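Local coordinates for polysaccharide biosynthesis protein CapD (Bacillus thuringiensis HD-771, PDB 6BWC) that binds NADP and a UDP-sugar in a Rossmann-type fold of the short-chain dehydrogenase family and probably acts in making CMP-pseudaminic acid, at residues K8-I13 with I79-H84; F38-Y43 with I63-N68; D279-A284 with A309-Y314. The protein carries 2 engineered substitutions. All blocks are in the same frame, centred on the assembly; numbering follows the deposited sequence.

Interaction 1: K8-I13 with I79-H84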
loop_
_atom_site.group_PDB
_atom_site.type_symbol
_atom_site.label_atom_id
_atom_site.label_comp_id
_atom_site.label_asym_id
_atom_site.label_seq_id
_atom_site.Cartn_x
_atom_site.Cartn_y
_atom_site.Cartn_z
ATOM N N LYS C 8 -0.311 32.169 -16.233
ATOM C CA LYS C 8 0.206 30.849 -15.842
ATOM C C LYS C 8 -0.745 30.139 -14.853
ATOM O O LYS C 8 -1.750 30.710 -14.389
ATOM C CB LYS C 8 1.621 30.980 -15.238
ATOM C CG LYS C 8 2.643 31.653 -16.141
ATOM C CD LYS C 8 2.967 30.825 -17.381
ATOM C CE LYS C 8 4.258 31.310 -18.049
ATOM N NZ LYS C 8 4.286 31.078 -19.526
ATOM N N ASN C 9 -0.414 28.881 -14.572
ATOM C CA ASN C 9 -1.127 28.032 -13.625
ATOM C C ASN C 9 -0.246 27.773 -12.403
ATOM O O ASN C 9 0.920 27.388 -12.547
ATOM C CB ASN C 9 -1.468 26.713 -14.323
ATOM C CG ASN C 9 -2.359 26.907 -15.542
ATOM O OD1 ASN C 9 -2.824 27.997 -15.807
ATOM N ND2 ASN C 9 -2.614 25.837 -16.269
ATOM N N VAL C 10 -0.782 27.975 -11.201
ATOM C CA VAL C 10 0.033 27.910 -9.985
ATOM C C VAL C 10 -0.642 27.090 -8.895
ATOM O O VAL C 10 -1.823 27.305 -8.609
ATOM C CB VAL C 10 0.309 29.325 -9.445
ATOM C CG1 VAL C 10 1.084 29.269 -8.124
ATOM C CG2 VAL C 10 1.046 30.144 -10.500
ATOM N N LEU C 11 0.123 26.174 -8.289
ATOM C CA LEU C 11 -0.306 25.415 -7.108
ATOM C C LEU C 11 0.448 25.934 -5.885
ATOM O O LEU C 11 1.689 25.960 -5.898
ATOM C CB LEU C 11 -0.012 23.929 -7.292
ATOM C CG LEU C 11 -0.504 22.947 -6.229
ATOM C CD1 LEU C 11 -2.020 22.811 -6.173
ATOM C CD2 LEU C 11 0.095 21.580 -6.504
ATOM N N ILE C 12 -0.290 26.372 -4.852
ATOM C CA ILE C 12 0.291 26.670 -3.536
ATOM C C ILE C 12 -0.127 25.594 -2.576
ATOM O O ILE C 12 -1.154 25.723 -1.894
ATOM C CB ILE C 12 -0.147 28.016 -2.938
ATOM C CG1 ILE C 12 0.009 29.150 -3.945
ATOM C CG2 ILE C 12 0.702 28.319 -1.713
ATOM C CD1 ILE C 12 -0.574 30.455 -3.447
ATOM N N ILE C 13 0.686 24.540 -2.533
ATOM C CA ILE C 13 0.532 23.421 -1.585
ATOM C C ILE C 13 0.731 23.969 -0.170
ATOM O O ILE C 13 1.865 24.246 0.237
ATOM C CB ILE C 13 1.537 22.262 -1.896
ATOM C CG1 ILE C 13 1.220 21.613 -3.257
ATOM C CG2 ILE C 13 1.558 21.194 -0.790
ATOM C CD1 ILE C 13 2.236 20.600 -3.722
ATOM N N ILE C 79 0.061 22.172 -14.486
ATOM C CA ILE C 79 0.491 23.327 -13.696
ATOM C C ILE C 79 1.945 23.674 -13.955
ATOM O O ILE C 79 2.760 22.805 -14.263
ATOM C CB ILE C 79 0.138 23.168 -12.192
ATOM C CG1 ILE C 79 -1.051 24.082 -11.923
ATOM C CG2 ILE C 79 1.271 23.545 -11.244
ATOM C CD1 ILE C 79 -1.819 23.734 -10.694
ATOM N N ASP C 80 2.238 24.965 -13.860
ATOM C CA ASP C 80 3.519 25.500 -14.217
ATOM C C ASP C 80 4.402 25.754 -13.003
ATOM O O ASP C 80 5.597 25.474 -13.070
ATOM C CB ASP C 80 3.335 26.772 -15.035
ATOM C CG ASP C 80 2.717 26.498 -16.404
ATOM O OD1 ASP C 80 3.095 25.498 -17.071
ATOM O OD2 ASP C 80 1.850 27.299 -16.825
ATOM N N TYR C 81 3.848 26.253 -11.895
ATOM C CA TYR C 81 4.675 26.663 -10.731
ATOM C C TYR C 81 4.095 26.168 -9.407
ATOM O O TYR C 81 2.997 26.551 -9.022
ATOM C CB TYR C 81 4.843 28.195 -10.709
ATOM C CG TYR C 81 5.483 28.766 -11.963
ATOM C CD1 TYR C 81 6.834 28.655 -12.180
ATOM C CD2 TYR C 81 4.716 29.402 -12.933
ATOM C CE1 TYR C 81 7.420 29.153 -13.335
ATOM C CE2 TYR C 81 5.286 29.904 -14.086
ATOM C CZ TYR C 81 6.638 29.772 -14.290
ATOM O OH TYR C 81 7.198 30.263 -15.440
ATOM N N VAL C 82 4.855 25.320 -8.723
ATOM C CA VAL C 82 4.462 24.689 -7.448
ATOM C C VAL C 82 5.175 25.374 -6.250
ATOM O O VAL C 82 6.391 25.410 -6.182
ATOM C CB VAL C 82 4.784 23.158 -7.474
ATOM C CG1 VAL C 82 4.408 22.470 -6.175
ATOM C CG2 VAL C 82 4.048 22.465 -8.607
ATOM N N PHE C 83 4.403 25.908 -5.313
ATOM C CA PHE C 83 4.944 26.331 -4.022
ATOM C C PHE C 83 4.605 25.292 -2.932
ATOM O O PHE C 83 3.439 25.215 -2.497
ATOM C CB PHE C 83 4.366 27.695 -3.593
ATOM C CG PHE C 83 4.722 28.845 -4.486
ATOM C CD1 PHE C 83 5.867 29.594 -4.250
ATOM C CD2 PHE C 83 3.862 29.238 -5.525
ATOM C CE1 PHE C 83 6.176 30.696 -5.046
ATOM C CE2 PHE C 83 4.169 30.338 -6.325
ATOM C CZ PHE C 83 5.330 31.065 -6.083
ATOM N N HIS C 84 5.621 24.538 -2.484
ATOM C CA HIS C 84 5.470 23.524 -1.416
ATOM C C HIS C 84 5.691 24.147 -0.008
ATOM O O HIS C 84 6.782 24.157 0.557
ATOM C CB HIS C 84 6.354 22.295 -1.730
ATOM C CG HIS C 84 6.454 21.269 -0.628
ATOM N ND1 HIS C 84 5.458 21.042 0.301
ATOM C CD2 HIS C 84 7.440 20.383 -0.340
ATOM C CE1 HIS C 84 5.839 20.087 1.130
ATOM N NE2 HIS C 84 7.034 19.665 0.757
#
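The central parallel pair of the Rossmann fold, in which Val10, Leu11, Ile12 and Ile13 stand beside Tyr81, Val82, Phe83 and His84, illustrates how first and fourth strands meet at the middle of a nucleotide-binding sheet. The axes of strands 9-13 and 81-84 run 9° from parallel. At the start of strand 9-13, Asn9 O takes two amides: Tyr81 N at 3.2 Å, nearly along the C=O axis, and Asp80 N, which comes from above the carbonyl plane. Leu11 then donates to Tyr81 O, and Phe83 N reaches Leu11 O in an almost straight 2.8 Å bond; the last rung, Ile13 N to Phe83 O, is weak. Val10, Ile12, Tyr81 and Phe83 share one face of the sheet, where helix 18-29 covers Ile12 and Phe83, and helix 207-220 reaches Tyr81 and Phe83. Just before the strand, Lys8 meets the edge of the Tyr81 ring, its CG 3.8 Å from Tyr81 CE2. With CG1 anti to the backbone N (chi1 176°), Val10 places that methyl at the edge of the Phe83 ring, in its plane, 3.7 Å from Phe83 CE2. On the other face, Ile79 CD1 rests 3.9 Å from Leu11 CB, and Ile13 CD1 crosses to Val82 CG1 at 3.8 Å.

Interaction 2: F38-Y43 with I63-N68. With NAP (NADP nicotinamide-adenine-dinucleotide phosphate), chain N.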
loop_
_atom_site.group_PDB
_atom_site.type_symbol
_atom_site.label_atom_id
_atom_site.label_comp_id
_atom_site.label_asym_id
_atom_site.label_seq_id
_atom_site.Cartn_x
_atom_site.Cartn_y
_atom_site.Cartn_z
ATOM N N PHE C 38 -4.205 24.134 -2.020
ATOM C CA PHE C 38 -4.181 22.720 -1.614
ATOM C C PHE C 38 -3.909 22.592 -0.103
ATOM O O PHE C 38 -2.797 22.814 0.356
ATOM C CB PHE C 38 -3.114 21.988 -2.412
ATOM C CG PHE C 38 -3.155 20.485 -2.276
ATOM C CD1 PHE C 38 -3.647 19.700 -3.302
ATOM C CD2 PHE C 38 -2.666 19.841 -1.136
ATOM C CE1 PHE C 38 -3.648 18.309 -3.194
ATOM C CE2 PHE C 38 -2.682 18.453 -1.022
ATOM C CZ PHE C 38 -3.163 17.688 -2.049
ATOM N N SER C 39 -4.932 22.206 0.645
ATOM C CA SER C 39 -4.938 22.198 2.093
ATOM C C SER C 39 -5.813 21.015 2.481
ATOM O O SER C 39 -6.702 20.639 1.706
ATOM C CB SER C 39 -5.527 23.538 2.577
ATOM O OG SER C 39 -6.227 23.480 3.819
ATOM N N ARG C 40 -5.595 20.421 3.652
ATOM C CA ARG C 40 -6.474 19.338 4.124
ATOM C C ARG C 40 -7.807 19.818 4.670
ATOM O O ARG C 40 -8.800 19.161 4.521
ATOM C CB ARG C 40 -5.816 18.557 5.239
ATOM C CG ARG C 40 -4.478 17.953 4.893
ATOM C CD ARG C 40 -3.817 17.497 6.174
ATOM N NE ARG C 40 -3.567 18.639 7.051
ATOM C CZ ARG C 40 -3.076 18.571 8.286
ATOM N NH1 ARG C 40 -2.741 17.398 8.825
ATOM N NH2 ARG C 40 -2.912 19.705 8.982
ATOM N N SER C 41 -7.801 20.959 5.335
ATOM C CA SER C 41 -8.903 21.347 6.207
ATOM C C SER C 41 -9.973 22.187 5.473
ATOM O O SER C 41 -9.698 23.315 5.047
ATOM C CB SER C 41 -8.329 22.103 7.407
ATOM O OG SER C 41 -9.172 22.009 8.529
ATOM N N GLU C 42 -11.172 21.624 5.326
ATOM C CA GLU C 42 -12.304 22.331 4.730
ATOM C C GLU C 42 -12.703 23.622 5.438
ATOM O O GLU C 42 -13.090 24.585 4.785
ATOM C CB GLU C 42 -13.534 21.420 4.636
ATOM C CG GLU C 42 -14.121 21.020 5.980
ATOM C CD GLU C 42 -15.265 20.022 5.902
ATOM O OE1 GLU C 42 -15.835 19.750 6.986
ATOM O OE2 GLU C 42 -15.609 19.517 4.805
ATOM N N TYR C 43 -12.623 23.655 6.759
ATOM C CA TYR C 43 -12.997 24.871 7.499
ATOM C C TYR C 43 -12.061 26.052 7.195
ATOM O O TYR C 43 -12.516 27.197 7.128
ATOM C CB TYR C 43 -13.057 24.579 9.003
ATOM C CG TYR C 43 -13.167 25.798 9.900
ATOM C CD1 TYR C 43 -14.361 26.521 10.027
ATOM C CD2 TYR C 43 -12.064 26.224 10.628
ATOM C CE1 TYR C 43 -14.440 27.634 10.863
ATOM C CE2 TYR C 43 -12.129 27.323 11.472
ATOM C CZ TYR C 43 -13.301 28.030 11.594
ATOM O OH TYR C 43 -13.266 29.107 12.441
ATOM N N ILE C 63 -9.162 20.429 -1.708
ATOM C CA ILE C 63 -8.957 19.680 -0.483
ATOM C C ILE C 63 -8.123 18.447 -0.794
ATOM O O ILE C 63 -8.353 17.769 -1.800
ATOM C CB ILE C 63 -10.292 19.238 0.148
ATOM C CG1 ILE C 63 -11.117 20.457 0.600
ATOM C CG2 ILE C 63 -10.061 18.287 1.315
ATOM C CD1 ILE C 63 -10.615 21.141 1.856
ATOM N N GLY C 64 -7.154 18.165 0.073
ATOM C CA GLY C 64 -6.139 17.153 -0.227
ATOM C C GLY C 64 -5.058 17.043 0.834
ATOM O O GLY C 64 -4.929 17.929 1.705
ATOM N N ASP C 65 -4.288 15.948 0.769
ATOM C CA ASP C 65 -3.176 15.736 1.679
ATOM C C ASP C 65 -1.922 15.314 0.939
ATOM O O ASP C 65 -1.957 14.347 0.216
ATOM C CB ASP C 65 -3.573 14.687 2.688
ATOM C CG ASP C 65 -2.600 14.571 3.835
ATOM O OD1 ASP C 65 -1.376 14.446 3.598
ATOM O OD2 ASP C 65 -3.064 14.578 4.990
ATOM N N ILE C 66 -0.807 16.021 1.167
ATOM C CA ILE C 66 0.520 15.692 0.553
ATOM C C ILE C 66 1.111 14.309 0.901
ATOM O O ILE C 66 2.075 13.880 0.260
ATOM C CB ILE C 66 1.625 16.828 0.667
ATOM C CG1 ILE C 66 1.755 17.537 2.018
ATOM C CG2 ILE C 66 1.326 17.968 -0.279
ATOM C CD1 ILE C 66 2.547 16.780 3.023
ATOM N N ARG C 67 0.529 13.612 1.887
ATOM C CA ARG C 67 0.831 12.199 2.153
ATOM C C ARG C 67 0.224 11.293 1.039
ATOM O O ARG C 67 0.702 10.182 0.794
ATOM C CB ARG C 67 0.312 11.799 3.542
ATOM C CG ARG C 67 0.910 12.593 4.725
ATOM C CD ARG C 67 0.192 12.328 6.062
ATOM N NE ARG C 67 0.774 13.050 7.217
ATOM C CZ ARG C 67 0.461 12.823 8.511
ATOM N NH1 ARG C 67 -0.424 11.884 8.847
ATOM N NH2 ARG C 67 1.044 13.526 9.485
ATOM N N ASN C 68 -0.812 11.799 0.362
ATOM C CA ASN C 68 -1.476 11.142 -0.766
ATOM C C ASN C 68 -0.824 11.500 -2.109
ATOM O O ASN C 68 -1.076 12.582 -2.619
ATOM C CB ASN C 68 -2.963 11.574 -0.776
ATOM C CG ASN C 68 -3.879 10.562 -1.430
ATOM O OD1 ASN C 68 -3.467 9.744 -2.247
ATOM N ND2 ASN C 68 -5.136 10.614 -1.063
HETATM P PA NAP N . 0.977 27.204 8.604
HETATM O O1A NAP N . 0.251 28.498 8.839
HETATM O O2A NAP N . 0.761 26.129 9.614
HETATM O O5B NAP N . 0.644 26.645 7.150
HETATM C C5B NAP N . 0.642 25.234 6.916
HETATM C C4B NAP N . -0.139 24.935 5.640
HETATM O O4B NAP N . -0.023 23.575 5.227
HETATM C C3B NAP N . -1.611 25.144 5.875
HETATM O O3B NAP N . -2.118 25.581 4.617
HETATM C C2B NAP N . -2.095 23.771 6.266
HETATM O O2B NAP N . -3.496 23.726 6.099
HETATM C C1B NAP N . -1.278 22.889 5.321
HETATM N N9A NAP N . -0.986 21.457 5.673
HETATM C C8A NAP N . -0.519 20.906 6.831
HETATM N N7A NAP N . -0.354 19.543 6.727
HETATM C C5A NAP N . -0.713 19.211 5.475
HETATM C C6A NAP N . -0.809 17.975 4.658
HETATM N N6A NAP N . -0.477 16.773 5.148
HETATM N N1A NAP N . -1.233 18.074 3.387
HETATM C C2A NAP N . -1.584 19.248 2.834
HETATM N N3A NAP N . -1.534 20.409 3.507
HETATM C C4A NAP N . -1.118 20.463 4.797
HETATM O O3 NAP N . 2.566 27.416 8.421
HETATM P PN NAP N . 3.341 28.726 7.862
HETATM O O1N NAP N . 2.596 29.378 6.707
HETATM O O2N NAP N . 3.800 29.540 9.033
HETATM O O5D NAP N . 4.694 28.079 7.332
HETATM C C5D NAP N . 4.742 27.585 6.017
HETATM C C4D NAP N . 6.079 26.894 5.767
HETATM O O4D NAP N . 7.117 27.767 6.233
HETATM C C3D NAP N . 6.322 25.526 6.429
HETATM O O3D NAP N . 6.852 24.635 5.444
HETATM C C2D NAP N . 7.344 25.779 7.512
HETATM O O2D NAP N . 8.238 24.677 7.698
HETATM C C1D NAP N . 8.079 27.007 6.974
HETATM N N1N NAP N . 8.693 27.861 7.999
HETATM C C2N NAP N . 7.888 28.628 8.752
HETATM C C3N NAP N . 8.353 29.473 9.744
HETATM C C7N NAP N . 7.454 30.297 10.599
HETATM O O7N NAP N . 7.947 30.875 11.570
HETATM N N7N NAP N . 6.145 30.394 10.353
HETATM C C4N NAP N . 9.818 29.576 9.966
HETATM C C5N NAP N . 10.601 28.691 9.097
HETATM C C6N NAP N . 10.018 27.886 8.133
HETATM P P2B NAP N . -4.392 22.575 6.786
HETATM O O1X NAP N . -5.768 23.170 6.556
HETATM O O2X NAP N . -4.192 21.332 5.945
HETATM O O3X NAP N . -3.921 22.448 8.255
#
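Arg40 and Asp65 lie side by side and point the same way, guanidinium and carboxylate planes 80° apart. Asp65 OD2 lies alongside the arginine stem, near Arg40 CD; the guanidinium binds the 2'-phosphate and the carboxylate the adenine amino group. The bend of the arginine chain at chi3 (-63°) brings NE back toward the 2'-phosphate. One face of the guanidinium lies against the adenine, whose N7A sits over its centre, 3.2 Å above the plane; the phosphorus P2B lies at its edge, in plane. From that edge Arg40 NE makes a virtually straight 3.0 Å bond to O2X and NH2 binds O3X. Arg40 N also binds O2X, and Ser39 OG, with Ser41 N, grips O1X, the serine hydroxyl OG of Ser39 at 2.8 Å. Asp65 OD1 works on the base instead, accepting a 2.9 Å bond from adenine N6A and, through its anti lone pair, one from Arg67 N in an Asx turn. Ile66 N completes the reading of the base with a 3.1 Å bond to N1A. The Phe38 ring meets the Gly64 backbone, CE2 lying 3.3 Å from Gly64 C, and Gly64 N ties the loop to Ser39 O at 3.0 Å. Arg40 NH1 binds Arg40 O of the second subunit. With every non-bridging oxygen of the 2'-phosphate bound, this chemistry is consistent with a pocket suited to NADP.

Interaction 3: D279-A284 with A309-Y314; sequences DESLQA and AKAGFY
The Tyr314 ring meets Ser281 obliquely, the ring atom CE2 standing 4.0 Å from Ser281 CB. At the edge of the same ring, in its plane, lies Lys310 O, and the tyrosine folds back to hold it: Tyr314 OH donates to Lys310 O at 3.0 Å, approaching from above the carbonyl plane. Phe291, on strand 290-293, adds an edge-to-face contact with this ring. The other flat group of note, the amide of Gln283, keeps to its own segment. Gln283 NE2 reaches Asp279 O close to the amide plane, while Leu282 N comes to that oxygen from the opposite face of the carbonyl, so Asp279 O accepts from two donors in this short turn.

Between the segments, the main polar link is made by backbone: Ala309 N donates to Ala284 O at 3.0 Å, with an N-H...O angle of 150°. Ser281 fills the centre of the contact. Its OG sits between the backbone N and the carbonyl carbon (chi1 80°), 3.3 Å from Ala311 CA and 3.1 Å from Gly312 N, and it is hydrogen-bonded to His278 O just before the segment. Around this serine the packing is apolar and light: Leu282 CD2 touches Ala311 CB at 3.6 Å, and Ala284 CB and Ala309 CB are 4.4 Å apart. The backbone of Gly312, with phi 107°, takes the chain past Ser281 in a conformation that leaves no room for a CB beside the preceding carbonyl oxygen.

Two irregular segments are thus joined beside the short strand 285-286, which Ala284 directly precedes and which is an outermost strand, within this chain, of the main sheet. What results is loop-to-loop packing in the C-terminal part of an extended short-chain dehydrogenase fold, peripheral to the coenzyme site.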
loop_
_atom_site.group_PDB
_atom_site.type_symbol
_atom_site.label_atom_id
_atom_site.label_comp_id
_atom_site.label_asym_id
_atom_site.label_seq_id
_atom_site.Cartn_x
_atom_site.Cartn_y
_atom_site.Cartn_z
ATOM N N ASP C 279 30.667 25.168 6.910
ATOM C CA ASP C 279 30.915 24.484 5.599
ATOM C C ASP C 279 30.213 25.160 4.404
ATOM O O ASP C 279 30.839 25.430 3.382
ATOM C CB ASP C 279 30.496 22.997 5.707
ATOM C CG ASP C 279 30.756 22.177 4.424
ATOM O OD1 ASP C 279 29.793 21.484 4.021
ATOM O OD2 ASP C 279 31.885 22.186 3.858
ATOM N N GLU C 280 28.925 25.464 4.561
ATOM C CA GLU C 280 28.138 26.131 3.506
ATOM C C GLU C 280 28.573 27.571 3.254
ATOM O O GLU C 280 28.466 28.070 2.117
ATOM C CB GLU C 280 26.654 26.104 3.856
ATOM C CG GLU C 280 25.956 24.795 3.548
ATOM C CD GLU C 280 24.490 24.850 3.912
ATOM O OE1 GLU C 280 24.176 25.345 5.016
ATOM O OE2 GLU C 280 23.658 24.420 3.085
ATOM N N SER C 281 29.049 28.237 4.309
ATOM C CA SER C 281 29.517 29.617 4.199
ATOM C C SER C 281 30.780 29.754 3.346
ATOM O O SER C 281 31.133 30.872 2.987
ATOM C CB SER C 281 29.735 30.248 5.583
ATOM O OG SER C 281 30.976 29.866 6.160
ATOM N N LEU C 282 31.456 28.642 3.033
ATOM C CA LEU C 282 32.634 28.634 2.129
ATOM C C LEU C 282 32.316 28.514 0.625
ATOM O O LEU C 282 33.191 28.785 -0.196
ATOM C CB LEU C 282 33.594 27.510 2.535
ATOM C CG LEU C 282 34.116 27.586 3.987
ATOM C CD1 LEU C 282 34.524 26.219 4.517
ATOM C CD2 LEU C 282 35.270 28.576 4.113
ATOM N N GLN C 283 31.094 28.091 0.270
ATOM C CA GLN C 283 30.612 28.072 -1.142
ATOM C C GLN C 283 29.506 29.075 -1.434
ATOM O O GLN C 283 29.153 29.243 -2.610
ATOM C CB GLN C 283 30.125 26.684 -1.637
ATOM C CG GLN C 283 29.982 25.570 -0.615
ATOM C CD GLN C 283 31.319 24.925 -0.296
ATOM O OE1 GLN C 283 32.096 24.629 -1.198
ATOM N NE2 GLN C 283 31.592 24.702 0.976
ATOM N N ALA C 284 28.971 29.725 -0.397
ATOM C CA ALA C 284 27.792 30.588 -0.530
ATOM C C ALA C 284 28.058 31.967 -1.185
ATOM O O ALA C 284 29.102 32.570 -0.985
ATOM C CB ALA C 284 27.151 30.766 0.841
ATOM N N ALA C 309 30.780 34.938 -0.390
ATOM C CA ALA C 309 30.422 35.420 0.935
ATOM C C ALA C 309 31.610 35.232 1.825
ATOM O O ALA C 309 32.535 34.499 1.463
ATOM C CB ALA C 309 29.243 34.624 1.474
ATOM N N LYS C 310 31.582 35.863 2.998
ATOM C CA LYS C 310 32.607 35.595 4.013
ATOM C C LYS C 310 32.340 34.227 4.677
ATOM O O LYS C 310 31.177 33.820 4.782
ATOM C CB LYS C 310 32.673 36.725 5.055
ATOM C CG LYS C 310 34.044 36.858 5.725
ATOM C CD LYS C 310 35.109 37.455 4.795
ATOM C CE LYS C 310 36.473 36.761 4.946
ATOM N NZ LYS C 310 37.622 37.570 4.420
ATOM N N ALA C 311 33.402 33.518 5.093
ATOM C CA ALA C 311 33.267 32.283 5.901
ATOM C C ALA C 311 32.759 32.624 7.299
ATOM O O ALA C 311 32.457 33.775 7.592
ATOM C CB ALA C 311 34.591 31.539 6.010
ATOM N N GLY C 312 32.635 31.622 8.157
ATOM C CA GLY C 312 32.347 31.861 9.575
ATOM C C GLY C 312 30.936 31.517 9.979
ATOM O O GLY C 312 30.094 31.225 9.141
ATOM N N PHE C 313 30.675 31.608 11.275
ATOM C CA PHE C 313 29.505 31.015 11.870
ATOM C C PHE C 313 28.423 32.080 11.987
ATOM O O PHE C 313 28.482 32.930 12.862
ATOM C CB PHE C 313 29.869 30.384 13.222
ATOM C CG PHE C 313 30.980 29.364 13.126
ATOM C CD1 PHE C 313 30.698 28.015 12.989
ATOM C CD2 PHE C 313 32.330 29.761 13.140
ATOM C CE1 PHE C 313 31.734 27.082 12.891
ATOM C CE2 PHE C 313 33.367 28.836 13.026
ATOM C CZ PHE C 313 33.067 27.494 12.908
ATOM N N TYR C 314 27.445 32.004 11.077
ATOM C CA TYR C 314 26.268 32.898 11.025
ATOM C C TYR C 314 25.172 32.436 11.989
ATOM O O TYR C 314 24.200 31.802 11.572
ATOM C CB TYR C 314 25.698 32.978 9.585
ATOM C CG TYR C 314 26.603 33.696 8.601
ATOM C CD1 TYR C 314 26.350 35.005 8.209
ATOM C CD2 TYR C 314 27.726 33.067 8.071
ATOM C CE1 TYR C 314 27.184 35.660 7.309
ATOM C CE2 TYR C 314 28.571 33.711 7.178
ATOM C CZ TYR C 314 28.296 35.005 6.797
ATOM O OH TYR C 314 29.136 35.638 5.908
#

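Overall arrangement
Interactions 1 and 2 form one continuous piece of the nucleotide-binding half. Strands 9-13 and 34-39 are sheet neighbours, interaction 2 is nested in the chain loop closed by interaction 1, and the two touch where Ile13 meets Ile66 and Leu11 meets Phe38. Interaction 2 holds the adenine and 2'-phosphate of NADP directly, whereas interaction 1 stands behind it, the Ile13 side chain about 5 Å from the coenzyme. Interaction 3 follows later in the chain and is remote: its centre is 32 Å from that of interaction 1 and 38 Å from that of interaction 2. The side chains of His84, Arg40 and Tyr314 each lie about 13 Å from a bound UDP-N-acetylglucosamine.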